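Local coordinates for vacuolar protein sorting-associated protein 29 (Entamoeba histolytica, PDB 5XCJ) that binds metal ions through a metallophosphatase fold and probably serves in protein transport as the Vps29 subunit of the retromer complex, at residues C36-L40 with V58-D64; L99-Q103 with G126-L130; G114-K118 with A138-V143; L130-T136 with V147-L153. The protein carries 1 engineered substitution. All coordinates share one frame. Residues are numbered along the deposited sequence.

Contact 1 (C36-L40 with V58-D64). Engineered in segment 58-64: Ala62 (natural residue Asp).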
loop_
_atom_site.group_PDB
_atom_site.type_symbol
_atom_site.label_atom_id
_atom_site.label_comp_id
_atom_site.label_asym_id
_atom_site.label_seq_id
_atom_site.Cartn_x
_atom_site.Cartn_y
_atom_site.Cartn_z
ATOM N N CYS A 36 2.871 0.528 -4.941
ATOM C CA CYS A 36 2.609 1.810 -4.319
ATOM C C CYS A 36 1.237 2.348 -4.695
ATOM O O CYS A 36 0.898 2.447 -5.870
ATOM C CB CYS A 36 3.696 2.808 -4.710
ATOM S SG CYS A 36 3.521 4.437 -3.959
ATOM N N THR A 37 0.479 2.744 -3.683
ATOM C CA THR A 37 -0.870 3.275 -3.864
ATOM C C THR A 37 -0.959 4.692 -4.438
ATOM O O THR A 37 -2.042 5.140 -4.793
ATOM C CB THR A 37 -1.711 3.179 -2.581
ATOM O OG1 THR A 37 -1.036 3.833 -1.507
ATOM C CG2 THR A 37 -1.968 1.722 -2.226
ATOM N N GLY A 38 0.164 5.389 -4.548
ATOM C CA GLY A 38 0.132 6.750 -5.065
ATOM C C GLY A 38 0.362 7.821 -4.015
ATOM O O GLY A 38 0.812 7.521 -2.917
ATOM N N ASN A 39 0.009 9.059 -4.362
ATOM C CA ASN A 39 0.199 10.204 -3.492
ATOM C C ASN A 39 1.661 10.391 -3.066
ATOM O O ASN A 39 1.981 10.460 -1.887
ATOM C CB ASN A 39 -0.750 10.166 -2.295
ATOM C CG ASN A 39 -2.128 10.705 -2.637
ATOM O OD1 ASN A 39 -2.374 11.116 -3.765
ATOM N ND2 ASN A 39 -3.025 10.700 -1.667
ATOM N N LEU A 40 2.537 10.432 -4.062
ATOM C CA LEU A 40 3.962 10.636 -3.848
ATOM C C LEU A 40 4.288 12.087 -3.515
ATOM O O LEU A 40 3.589 12.999 -3.932
ATOM C CB LEU A 40 4.759 10.217 -5.086
ATOM C CG LEU A 40 4.518 8.826 -5.661
ATOM C CD1 LEU A 40 5.338 8.636 -6.924
ATOM C CD2 LEU A 40 4.854 7.756 -4.637
ATOM N N VAL A 58 3.439 2.163 -9.410
ATOM C CA VAL A 58 2.753 3.285 -8.791
ATOM C C VAL A 58 1.487 3.681 -9.544
ATOM O O VAL A 58 1.515 3.912 -10.742
ATOM C CB VAL A 58 3.680 4.507 -8.685
ATOM C CG1 VAL A 58 2.969 5.657 -7.999
ATOM C CG2 VAL A 58 4.953 4.136 -7.948
ATOM N N VAL A 59 0.374 3.746 -8.831
ATOM C CA VAL A 59 -0.892 4.169 -9.427
ATOM C C VAL A 59 -1.133 5.649 -9.141
ATOM O O VAL A 59 -0.509 6.222 -8.248
ATOM C CB VAL A 59 -2.084 3.333 -8.934
ATOM C CG1 VAL A 59 -2.022 1.930 -9.512
ATOM C CG2 VAL A 59 -2.122 3.300 -7.416
ATOM N N LYS A 60 -2.042 6.262 -9.890
ATOM C CA LYS A 60 -2.325 7.677 -9.700
ATOM C C LYS A 60 -3.180 7.960 -8.472
ATOM O O LYS A 60 -4.267 7.427 -8.306
ATOM C CB LYS A 60 -2.991 8.273 -10.940
ATOM C CG LYS A 60 -3.371 9.729 -10.765
ATOM C CD LYS A 60 -3.957 10.322 -12.030
ATOM C CE LYS A 60 -4.408 11.751 -11.805
ATOM N NZ LYS A 60 -5.156 11.918 -10.533
ATOM N N GLY A 61 -2.649 8.813 -7.610
ATOM C CA GLY A 61 -3.303 9.237 -6.394
ATOM C C GLY A 61 -4.217 10.428 -6.602
ATOM O O GLY A 61 -4.358 10.927 -7.709
ATOM N N ALA A 62 -4.857 10.867 -5.531
ATOM C CA ALA A 62 -5.732 12.020 -5.605
ATOM C C ALA A 62 -4.948 13.278 -5.965
ATOM O O ALA A 62 -5.408 14.089 -6.749
ATOM C CB ALA A 62 -6.483 12.210 -4.296
ATOM N N PHE A 63 -3.768 13.434 -5.373
ATOM C CA PHE A 63 -2.921 14.602 -5.622
ATOM C C PHE A 63 -1.722 14.393 -6.556
ATOM O O PHE A 63 -0.950 15.317 -6.780
ATOM C CB PHE A 63 -2.441 15.186 -4.298
ATOM C CG PHE A 63 -3.404 14.994 -3.173
ATOM C CD1 PHE A 63 -4.587 15.700 -3.138
ATOM C CD2 PHE A 63 -3.130 14.107 -2.151
ATOM C CE1 PHE A 63 -5.483 15.529 -2.101
ATOM C CE2 PHE A 63 -4.019 13.930 -1.116
ATOM C CZ PHE A 63 -5.200 14.641 -1.091
ATOM N N ASP A 64 -1.549 13.182 -7.074
ATOM C CA ASP A 64 -0.419 12.907 -7.953
ATOM C C ASP A 64 -0.486 13.663 -9.275
ATOM O O ASP A 64 -1.539 13.759 -9.897
ATOM C CB ASP A 64 -0.297 11.413 -8.229
ATOM C CG ASP A 64 0.384 10.669 -7.103
ATOM O OD1 ASP A 64 1.189 11.291 -6.381
ATOM O OD2 ASP A 64 0.112 9.462 -6.951
#

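Contact 2 (L99-Q103 with G126-L130)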
loop_
_atom_site.group_PDB
_atom_site.type_symbol
_atom_site.label_atom_id
_atom_site.label_comp_id
_atom_site.label_asym_id
_atom_site.label_seq_id
_atom_site.Cartn_x
_atom_site.Cartn_y
_atom_site.Cartn_z
ATOM N N LEU A 99 -15.479 -1.881 -2.448
ATOM C CA LEU A 99 -14.179 -2.473 -2.726
ATOM C C LEU A 99 -14.371 -3.834 -3.384
ATOM O O LEU A 99 -13.631 -4.215 -4.279
ATOM C CB LEU A 99 -13.371 -2.618 -1.442
ATOM C CG LEU A 99 -12.810 -1.342 -0.819
ATOM C CD1 LEU A 99 -12.416 -1.602 0.626
ATOM C CD2 LEU A 99 -11.618 -0.846 -1.621
ATOM N N ALA A 100 -15.375 -4.570 -2.923
ATOM C CA ALA A 100 -15.667 -5.887 -3.469
ATOM C C ALA A 100 -16.043 -5.761 -4.935
ATOM O O ALA A 100 -15.654 -6.585 -5.755
ATOM C CB ALA A 100 -16.783 -6.559 -2.690
ATOM N N ILE A 101 -16.802 -4.725 -5.266
ATOM C CA ILE A 101 -17.198 -4.515 -6.647
ATOM C C ILE A 101 -15.961 -4.271 -7.507
ATOM O O ILE A 101 -15.834 -4.825 -8.591
ATOM C CB ILE A 101 -18.197 -3.351 -6.782
ATOM C CG1 ILE A 101 -19.513 -3.708 -6.088
ATOM C CG2 ILE A 101 -18.442 -3.019 -8.246
ATOM C CD1 ILE A 101 -20.349 -2.513 -5.690
ATOM N N TYR A 102 -15.043 -3.445 -7.019
ATOM C CA TYR A 102 -13.813 -3.177 -7.756
ATOM C C TYR A 102 -12.958 -4.427 -7.920
ATOM O O TYR A 102 -12.383 -4.661 -8.976
ATOM C CB TYR A 102 -13.008 -2.047 -7.122
ATOM C CG TYR A 102 -13.279 -0.719 -7.770
ATOM C CD1 TYR A 102 -12.531 -0.289 -8.854
ATOM C CD2 TYR A 102 -14.298 0.096 -7.312
ATOM C CE1 TYR A 102 -12.783 0.928 -9.453
ATOM C CE2 TYR A 102 -14.560 1.308 -7.911
ATOM C CZ TYR A 102 -13.801 1.719 -8.979
ATOM O OH TYR A 102 -14.061 2.929 -9.561
ATOM N N GLN A 103 -12.893 -5.238 -6.871
ATOM C CA GLN A 103 -12.101 -6.460 -6.903
ATOM C C GLN A 103 -12.654 -7.371 -7.991
ATOM O O GLN A 103 -11.907 -7.988 -8.737
ATOM C CB GLN A 103 -12.156 -7.166 -5.549
ATOM C CG GLN A 103 -11.523 -8.548 -5.528
ATOM C CD GLN A 103 -12.537 -9.664 -5.667
ATOM O OE1 GLN A 103 -13.641 -9.580 -5.149
ATOM N NE2 GLN A 103 -12.160 -10.718 -6.370
ATOM N N GLY A 126 -13.118 -15.161 0.578
ATOM C CA GLY A 126 -11.988 -15.803 -0.069
ATOM C C GLY A 126 -11.084 -14.862 -0.840
ATOM O O GLY A 126 -10.087 -15.277 -1.417
ATOM N N LYS A 127 -11.436 -13.586 -0.826
ATOM C CA LYS A 127 -10.658 -12.548 -1.487
ATOM C C LYS A 127 -9.987 -11.694 -0.411
ATOM O O LYS A 127 -10.493 -11.575 0.699
ATOM C CB LYS A 127 -11.529 -11.681 -2.395
ATOM C CG LYS A 127 -12.361 -12.452 -3.404
ATOM C CD LYS A 127 -11.501 -13.288 -4.327
ATOM C CE LYS A 127 -12.313 -14.407 -4.960
ATOM N NZ LYS A 127 -11.622 -15.033 -6.111
ATOM N N TYR A 128 -8.843 -11.108 -0.744
ATOM C CA TYR A 128 -8.098 -10.313 0.219
ATOM C C TYR A 128 -8.021 -8.842 -0.139
ATOM O O TYR A 128 -7.703 -8.488 -1.264
ATOM C CB TYR A 128 -6.695 -10.888 0.382
ATOM C CG TYR A 128 -6.693 -12.381 0.610
ATOM C CD1 TYR A 128 -6.670 -13.261 -0.454
ATOM C CD2 TYR A 128 -6.734 -12.903 1.892
ATOM C CE1 TYR A 128 -6.676 -14.625 -0.248
ATOM C CE2 TYR A 128 -6.741 -14.261 2.108
ATOM C CZ TYR A 128 -6.713 -15.117 1.038
ATOM O OH TYR A 128 -6.721 -16.471 1.254
ATOM N N PHE A 129 -8.345 -8.000 0.833
ATOM C CA PHE A 129 -8.309 -6.558 0.659
ATOM C C PHE A 129 -7.250 -5.995 1.592
ATOM O O PHE A 129 -7.353 -6.129 2.803
ATOM C CB PHE A 129 -9.679 -5.963 0.961
ATOM C CG PHE A 129 -10.742 -6.389 -0.009
ATOM C CD1 PHE A 129 -11.343 -7.630 0.104
ATOM C CD2 PHE A 129 -11.129 -5.558 -1.041
ATOM C CE1 PHE A 129 -12.316 -8.025 -0.791
ATOM C CE2 PHE A 129 -12.100 -5.951 -1.937
ATOM C CZ PHE A 129 -12.693 -7.190 -1.812
ATOM N N LEU A 130 -6.247 -5.344 1.008
ATOM C CA LEU A 130 -5.131 -4.787 1.763
ATOM C C LEU A 130 -4.915 -3.282 1.610
ATOM O O LEU A 130 -4.988 -2.740 0.516
ATOM C CB LEU A 130 -3.845 -5.518 1.386
ATOM C CG LEU A 130 -3.990 -7.022 1.174
ATOM C CD1 LEU A 130 -2.713 -7.639 0.636
ATOM C CD2 LEU A 130 -4.406 -7.685 2.469
#

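Contact 3 (G114-K118 with A138-V143)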
loop_
_atom_site.group_PDB
_atom_site.type_symbol
_atom_site.label_atom_id
_atom_site.label_comp_id
_atom_site.label_asym_id
_atom_site.label_seq_id
_atom_site.Cartn_x
_atom_site.Cartn_y
_atom_site.Cartn_z
ATOM N N GLY A 114 -5.442 2.513 -0.923
ATOM C CA GLY A 114 -4.998 3.384 0.144
ATOM C C GLY A 114 -6.131 4.317 0.505
ATOM O O GLY A 114 -7.198 3.842 0.899
ATOM N N HIS A 115 -5.864 5.618 0.440
ATOM C CA HIS A 115 -6.847 6.676 0.692
ATOM C C HIS A 115 -7.275 6.921 2.141
ATOM O O HIS A 115 -7.293 8.050 2.605
ATOM C CB HIS A 115 -8.076 6.498 -0.197
ATOM C CG HIS A 115 -9.038 7.639 -0.120
ATOM N ND1 HIS A 115 -8.904 8.776 -0.882
ATOM C CD2 HIS A 115 -10.139 7.825 0.643
ATOM C CE1 HIS A 115 -9.884 9.614 -0.597
ATOM N NE2 HIS A 115 -10.649 9.058 0.321
ATOM N N THR A 116 -7.670 5.855 2.819
ATOM C CA THR A 116 -8.157 5.921 4.186
ATOM C C THR A 116 -7.140 6.380 5.223
ATOM O O THR A 116 -7.518 6.826 6.298
ATOM C CB THR A 116 -8.741 4.566 4.634
ATOM O OG1 THR A 116 -7.686 3.610 4.757
ATOM C CG2 THR A 116 -9.750 4.071 3.624
ATOM N N HIS A 117 -5.863 6.159 4.924
ATOM C CA HIS A 117 -4.744 6.464 5.820
ATOM C C HIS A 117 -4.753 5.591 7.079
ATOM O O HIS A 117 -4.208 5.958 8.113
ATOM C CB HIS A 117 -4.655 7.953 6.159
ATOM C CG HIS A 117 -4.157 8.793 5.024
ATOM N ND1 HIS A 117 -3.418 9.939 5.211
ATOM C CD2 HIS A 117 -4.297 8.653 3.685
ATOM C CE1 HIS A 117 -3.126 10.468 4.038
ATOM N NE2 HIS A 117 -3.648 9.708 3.094
ATOM N N LYS A 118 -5.384 4.429 6.972
ATOM C CA LYS A 118 -5.433 3.478 8.065
ATOM C C LYS A 118 -5.077 2.105 7.518
ATOM O O LYS A 118 -5.741 1.591 6.627
ATOM C CB LYS A 118 -6.803 3.439 8.730
ATOM C CG LYS A 118 -6.810 2.657 10.030
ATOM C CD LYS A 118 -5.476 2.789 10.748
ATOM C CE LYS A 118 -5.647 2.888 12.254
ATOM N NZ LYS A 118 -4.945 4.069 12.822
ATOM N N ALA A 138 0.595 10.618 7.276
ATOM C CA ALA A 138 0.108 11.910 6.789
ATOM C C ALA A 138 -1.331 12.231 7.189
ATOM O O ALA A 138 -2.128 11.345 7.449
ATOM C CB ALA A 138 0.270 11.997 5.282
ATOM N N TYR A 139 -1.648 13.518 7.205
ATOM C CA TYR A 139 -2.965 13.976 7.605
ATOM C C TYR A 139 -4.083 13.431 6.714
ATOM O O TYR A 139 -3.948 13.386 5.498
ATOM C CB TYR A 139 -2.992 15.518 7.601
ATOM C CG TYR A 139 -4.383 16.100 7.546
ATOM C CD1 TYR A 139 -5.116 16.290 8.701
ATOM C CD2 TYR A 139 -4.988 16.393 6.335
ATOM C CE1 TYR A 139 -6.396 16.792 8.659
ATOM C CE2 TYR A 139 -6.268 16.896 6.281
ATOM C CZ TYR A 139 -6.968 17.091 7.446
ATOM O OH TYR A 139 -8.245 17.587 7.406
ATOM N N SER A 140 -5.176 13.035 7.342
ATOM C CA SER A 140 -6.342 12.586 6.615
ATOM C C SER A 140 -7.595 13.068 7.327
ATOM O O SER A 140 -7.674 13.017 8.545
ATOM C CB SER A 140 -6.361 11.063 6.492
ATOM O OG SER A 140 -7.546 10.625 5.854
ATOM N N PRO A 141 -8.573 13.527 6.556
ATOM C CA PRO A 141 -9.860 13.950 7.114
ATOM C C PRO A 141 -10.544 12.739 7.758
ATOM O O PRO A 141 -11.304 12.878 8.706
ATOM C CB PRO A 141 -10.637 14.465 5.895
ATOM C CG PRO A 141 -9.868 14.029 4.703
ATOM C CD PRO A 141 -8.448 13.881 5.136
ATOM N N LEU A 142 -10.292 11.572 7.183
ATOM C CA LEU A 142 -10.836 10.291 7.640
ATOM C C LEU A 142 -10.372 9.777 9.008
ATOM O O LEU A 142 -11.148 9.181 9.742
ATOM C CB LEU A 142 -10.636 9.233 6.560
ATOM C CG LEU A 142 -11.190 9.634 5.194
ATOM C CD1 LEU A 142 -11.266 8.447 4.254
ATOM C CD2 LEU A 142 -12.549 10.301 5.341
ATOM N N VAL A 143 -9.099 9.985 9.327
ATOM C CA VAL A 143 -8.509 9.514 10.580
ATOM C C VAL A 143 -7.999 10.648 11.472
ATOM O O VAL A 143 -7.317 11.549 11.006
ATOM C CB VAL A 143 -7.334 8.559 10.296
ATOM C CG1 VAL A 143 -6.773 7.994 11.586
ATOM C CG2 VAL A 143 -7.761 7.442 9.361
HETATM O O HOH W 1 -7.608 10.427 3.197
#

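Contact 4 (L130-T136 with V147-L153)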
loop_
_atom_site.group_PDB
_atom_site.type_symbol
_atom_site.label_atom_id
_atom_site.label_comp_id
_atom_site.label_asym_id
_atom_site.label_seq_id
_atom_site.Cartn_x
_atom_site.Cartn_y
_atom_site.Cartn_z
ATOM N N LEU A 130 -6.247 -5.344 1.008
ATOM C CA LEU A 130 -5.131 -4.787 1.763
ATOM C C LEU A 130 -4.915 -3.282 1.610
ATOM O O LEU A 130 -4.988 -2.740 0.516
ATOM C CB LEU A 130 -3.845 -5.518 1.386
ATOM C CG LEU A 130 -3.990 -7.022 1.174
ATOM C CD1 LEU A 130 -2.713 -7.639 0.636
ATOM C CD2 LEU A 130 -4.406 -7.685 2.469
ATOM N N ASN A 131 -4.698 -2.617 2.733
ATOM C CA ASN A 131 -4.402 -1.195 2.759
ATOM C C ASN A 131 -3.194 -1.024 3.681
ATOM O O ASN A 131 -3.272 -1.359 4.853
ATOM C CB ASN A 131 -5.612 -0.438 3.289
ATOM C CG ASN A 131 -5.443 1.063 3.221
ATOM O OD1 ASN A 131 -4.359 1.584 3.399
ATOM N ND2 ASN A 131 -6.538 1.761 2.971
ATOM N N PRO A 132 -2.098 -0.481 3.167
ATOM C CA PRO A 132 -0.891 -0.305 3.983
ATOM C C PRO A 132 -0.884 0.968 4.836
ATOM O O PRO A 132 0.049 1.171 5.607
ATOM C CB PRO A 132 0.230 -0.250 2.942
ATOM C CG PRO A 132 -0.424 0.275 1.717
ATOM C CD PRO A 132 -1.864 -0.149 1.752
ATOM N N GLY A 133 -1.912 1.797 4.698
ATOM C CA GLY A 133 -1.974 3.047 5.431
ATOM C C GLY A 133 -1.041 4.076 4.806
ATOM O O GLY A 133 -0.593 3.917 3.680
ATOM N N SER A 134 -0.746 5.136 5.541
ATOM C CA SER A 134 0.145 6.153 5.024
ATOM C C SER A 134 1.534 5.888 5.580
ATOM O O SER A 134 1.717 5.769 6.786
ATOM C CB SER A 134 -0.323 7.551 5.418
ATOM O OG SER A 134 0.673 8.509 5.136
ATOM N N ALA A 135 2.512 5.851 4.689
ATOM C CA ALA A 135 3.898 5.578 5.050
ATOM C C ALA A 135 4.448 6.613 6.011
ATOM O O ALA A 135 5.255 6.302 6.873
ATOM C CB ALA A 135 4.768 5.504 3.807
ATOM N N THR A 136 4.028 7.854 5.830
ATOM C CA THR A 136 4.483 8.952 6.665
ATOM C C THR A 136 3.500 9.338 7.758
ATOM O O THR A 136 3.754 10.253 8.526
ATOM C CB THR A 136 4.731 10.188 5.797
ATOM O OG1 THR A 136 3.514 10.546 5.138
ATOM C CG2 THR A 136 5.790 9.892 4.758
ATOM N N VAL A 147 -0.953 7.007 11.855
ATOM C CA VAL A 147 0.398 6.630 12.250
ATOM C C VAL A 147 1.121 6.070 11.035
ATOM O O VAL A 147 0.500 5.445 10.185
ATOM C CB VAL A 147 0.408 5.567 13.363
ATOM C CG1 VAL A 147 -0.081 6.159 14.671
ATOM C CG2 VAL A 147 -0.411 4.350 12.954
ATOM N N PRO A 148 2.431 6.271 10.952
ATOM C CA PRO A 148 3.165 5.771 9.790
ATOM C C PRO A 148 3.004 4.263 9.713
ATOM O O PRO A 148 3.135 3.582 10.720
ATOM C CB PRO A 148 4.613 6.142 10.101
ATOM C CG PRO A 148 4.497 7.344 10.968
ATOM C CD PRO A 148 3.275 7.127 11.803
ATOM N N SER A 149 2.685 3.770 8.527
ATOM C CA SER A 149 2.474 2.355 8.322
ATOM C C SER A 149 2.836 1.872 6.931
ATOM O O SER A 149 2.849 2.635 5.980
ATOM C CB SER A 149 1.005 2.029 8.577
ATOM O OG SER A 149 0.723 2.096 9.956
ATOM N N PHE A 150 3.144 0.582 6.846
ATOM C CA PHE A 150 3.429 -0.101 5.591
ATOM C C PHE A 150 3.262 -1.613 5.759
ATOM O O PHE A 150 3.142 -2.110 6.873
ATOM C CB PHE A 150 4.778 0.280 4.980
ATOM C CG PHE A 150 5.955 -0.335 5.668
ATOM C CD1 PHE A 150 6.375 -1.604 5.334
ATOM C CD2 PHE A 150 6.642 0.363 6.638
ATOM C CE1 PHE A 150 7.461 -2.168 5.961
ATOM C CE2 PHE A 150 7.726 -0.197 7.271
ATOM C CZ PHE A 150 8.133 -1.465 6.932
ATOM N N MET A 151 3.242 -2.325 4.645
ATOM C CA MET A 151 3.080 -3.769 4.664
ATOM C C MET A 151 4.145 -4.472 3.844
ATOM O O MET A 151 4.626 -3.943 2.852
ATOM C CB MET A 151 1.737 -4.160 4.058
ATOM C CG MET A 151 0.510 -3.945 4.913
ATOM S SD MET A 151 -0.935 -4.504 3.984
ATOM C CE MET A 151 -2.232 -4.272 5.193
ATOM N N LEU A 152 4.505 -5.671 4.278
ATOM C CA LEU A 152 5.435 -6.505 3.547
ATOM C C LEU A 152 4.716 -7.825 3.337
ATOM O O LEU A 152 4.200 -8.401 4.286
ATOM C CB LEU A 152 6.726 -6.727 4.319
ATOM C CG LEU A 152 7.724 -5.580 4.253
ATOM C CD1 LEU A 152 8.969 -5.922 5.048
ATOM C CD2 LEU A 152 8.063 -5.270 2.807
ATOM N N LEU A 153 4.661 -8.284 2.097
ATOM C CA LEU A 153 3.986 -9.535 1.799
ATOM C C LEU A 153 4.967 -10.611 1.400
ATOM O O LEU A 153 5.860 -10.380 0.598
ATOM C CB LEU A 153 2.967 -9.370 0.667
ATOM C CG LEU A 153 2.000 -8.190 0.649
ATOM C CD1 LEU A 153 1.112 -8.303 -0.580
ATOM C CD2 LEU A 153 1.176 -8.124 1.921
HETATM O O HOH W 2 1.885 3.042 3.454
HETATM O O HOH W 3 -1.340 5.498 8.001
#

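Contact 1 (C36-L40 with V58-D64)
Two loops leave the C-terminal ends of neighbouring parallel strands, 33-36 and 55-58, and stay side by side. The last bridge pairs Cys36 with Val58, CA to CA 4.7 Å, and Val59 N donates to Cys36 O at 3.3 Å. Further on, the backbones close to 4.4 Å between Gly38 CA and Gly61 CA. Both glycines suit that spacing: a CB on Gly38 would strike Val59 O and one on Gly61 would strike Asn39 OD1, and the phi of 107° at Gly38 is one that glycine tolerates best. Cys36 and Val58 share a face of the sheet, Cys36 CB 3.7 Å from Val58 CG2, and Leu40 CD1 adds to this apolar patch 4.0 Å from Val58 CG1; Leu49 of helix 43-52 packs against it. Loops at the carboxyl ends of parallel strands carry the metal ligands in the metallophosphatase fold, and Asn39 and the residue at 62 both belong to one of this protein's two zinc sites, empty here. Position 62 is an engineered alanine in place of aspartate, so its ligand carboxylate is missing. Asn39 OD1 accepts from Phe63 N at 3.1 Å, while its ND2 makes a weak hydrogen bond to Asp8. Asp64 knits the loops: its OD2 accepts from Asn39 N at 2.6 Å and Gly61 N at 2.9 Å, and its OD1 accepts from Leu40 N at 2.8 Å.

Contact 2 (L99-Q103 with G126-L130)
This is a helix-on-sheet contact in which one aromatic ring bridges helix 96-106 and strand 127-131 of the five-stranded sheet. The axes of the short helical and strand segments come within 10.0 Å, their directions 117° apart, and no hydrogen bond crosses between the segments. Phe129 fills the gap because its flat, long side chain reaches the helix backbone: CE2 lies 3.6 Å from Leu99 CB, and CZ 3.6 Å from Ala100 CA and 3.8 Å from Gln103 CB. Leu99 O meets the ring edge, 3.3 Å from Phe129 CE2, while still accepting the helical bond from Gln103 N at 2.9 Å. The small Ala100 lets the ring approach the helix closely. At the start of the strand, Gln103 NE2 sits 3.3 Å from Lys127 CD, touching the aliphatic part of the lysine; NE2 itself is hydrogen-bonded to Val108 O. Leu111 of the adjacent strand 110-112 also packs on Leu99, Gln103 and Phe129, adding to the largely apolar layer between helix and sheet that is characteristic of the layered alpha/beta metallophosphatase fold.

Contact 3 (G114-K118 with A138-V143)
Two residues with positive phi, His115 (74°) and His117 (66°), stand in one short loop, and both are zinc ligands in this protein, although no metal is bound here. His117 ND1 donates to Ala138 O at 2.9 Å, which holds the ring in place. Ser140 OG lies over one face of that ring. The same hydroxyl accepts from Leu142 N at 3.2 Å in an ST turn and is joined to the histidine loop by water 1, 2.7 Å from Ser140 OG and 2.5 Å from His115 O. Thr116 makes a second ST turn, OG1 accepting from Lys118 N at 3.3 Å. Apolar chains cover the outer side: Leu142 CD1 touches His115 CD2 at 3.8 Å, and Val143 CG2 lies 3.1 Å from Thr116 O and 4.2 Å from Lys118 CB. His115 N also binds Asp8, a ligand of both zincs. The sequence Gly-His-Thr-His, 114 to 117, is the histidine motif typical of the calcineurin-like metallophosphoesterase metal site.

Contact 4 (L130-T136 with V147-L153)
Met151 is the centre of the apolar contact, its long flexible side chain filling the space between two strands that belong to different sheets of the metallophosphatase beta sandwich. Its SD lies 4.0 Å from Leu130 CB and its CG 4.2 Å from Pro132 CB, while Leu130 CD1 meets Leu153 CD1 at 4.1 Å. Val5 of strand 2-6 also packs on Pro132. Met151 CE, 3.1 Å from Asn131 O, marks the border with the backbone. Beyond it, the chain turns out of strand 127-131. Asn131 OD1 accepts from Gly133 N at 2.8 Å in an Asx turn, and the positive phi of Gly133 (76°) favours glycine, as does the tight space beside Ser149 CB. The loop then runs along the start of strand 149-156. Here Pro148 CB lies 3.3 Å from Ala135 O, and Ala135 CA makes a CA-H...O contact with Ser149 O at 3.3 Å. Ser134 turns its hydroxyl to Asp8 O and Ala138 N, close to the metal site, and its carbonyl to the strand. At the polar edge, water 3 links Ser134 N, at 2.6 Å, to Val147 O, at 2.9 Å, and Ser149 N donates directly to Ser134 O at 2.8 Å.

Contacts 1 and 3 contribute ligands to the two zinc sites, both empty here; their centres lie about 13 Å apart and they touch where Thr37 CG2 meets Gly114 N at 3.8 Å. The side chains of Asn39 and His117 come within about 5 Å, and each lies about 3 Å from that of Asp8. Contact 4 adjoins contact 3, centres about 11 Å apart; Asn131 ND2 is 2.8 Å from Thr116 OG1, and His117 ND1 is 3.9 Å from Ser134 CB. Contact 2 is farther off, the side chain of Leu99 about 8 Å from that of His115, but its strand segment runs on into contact 4 at Leu130, which does not touch the helix.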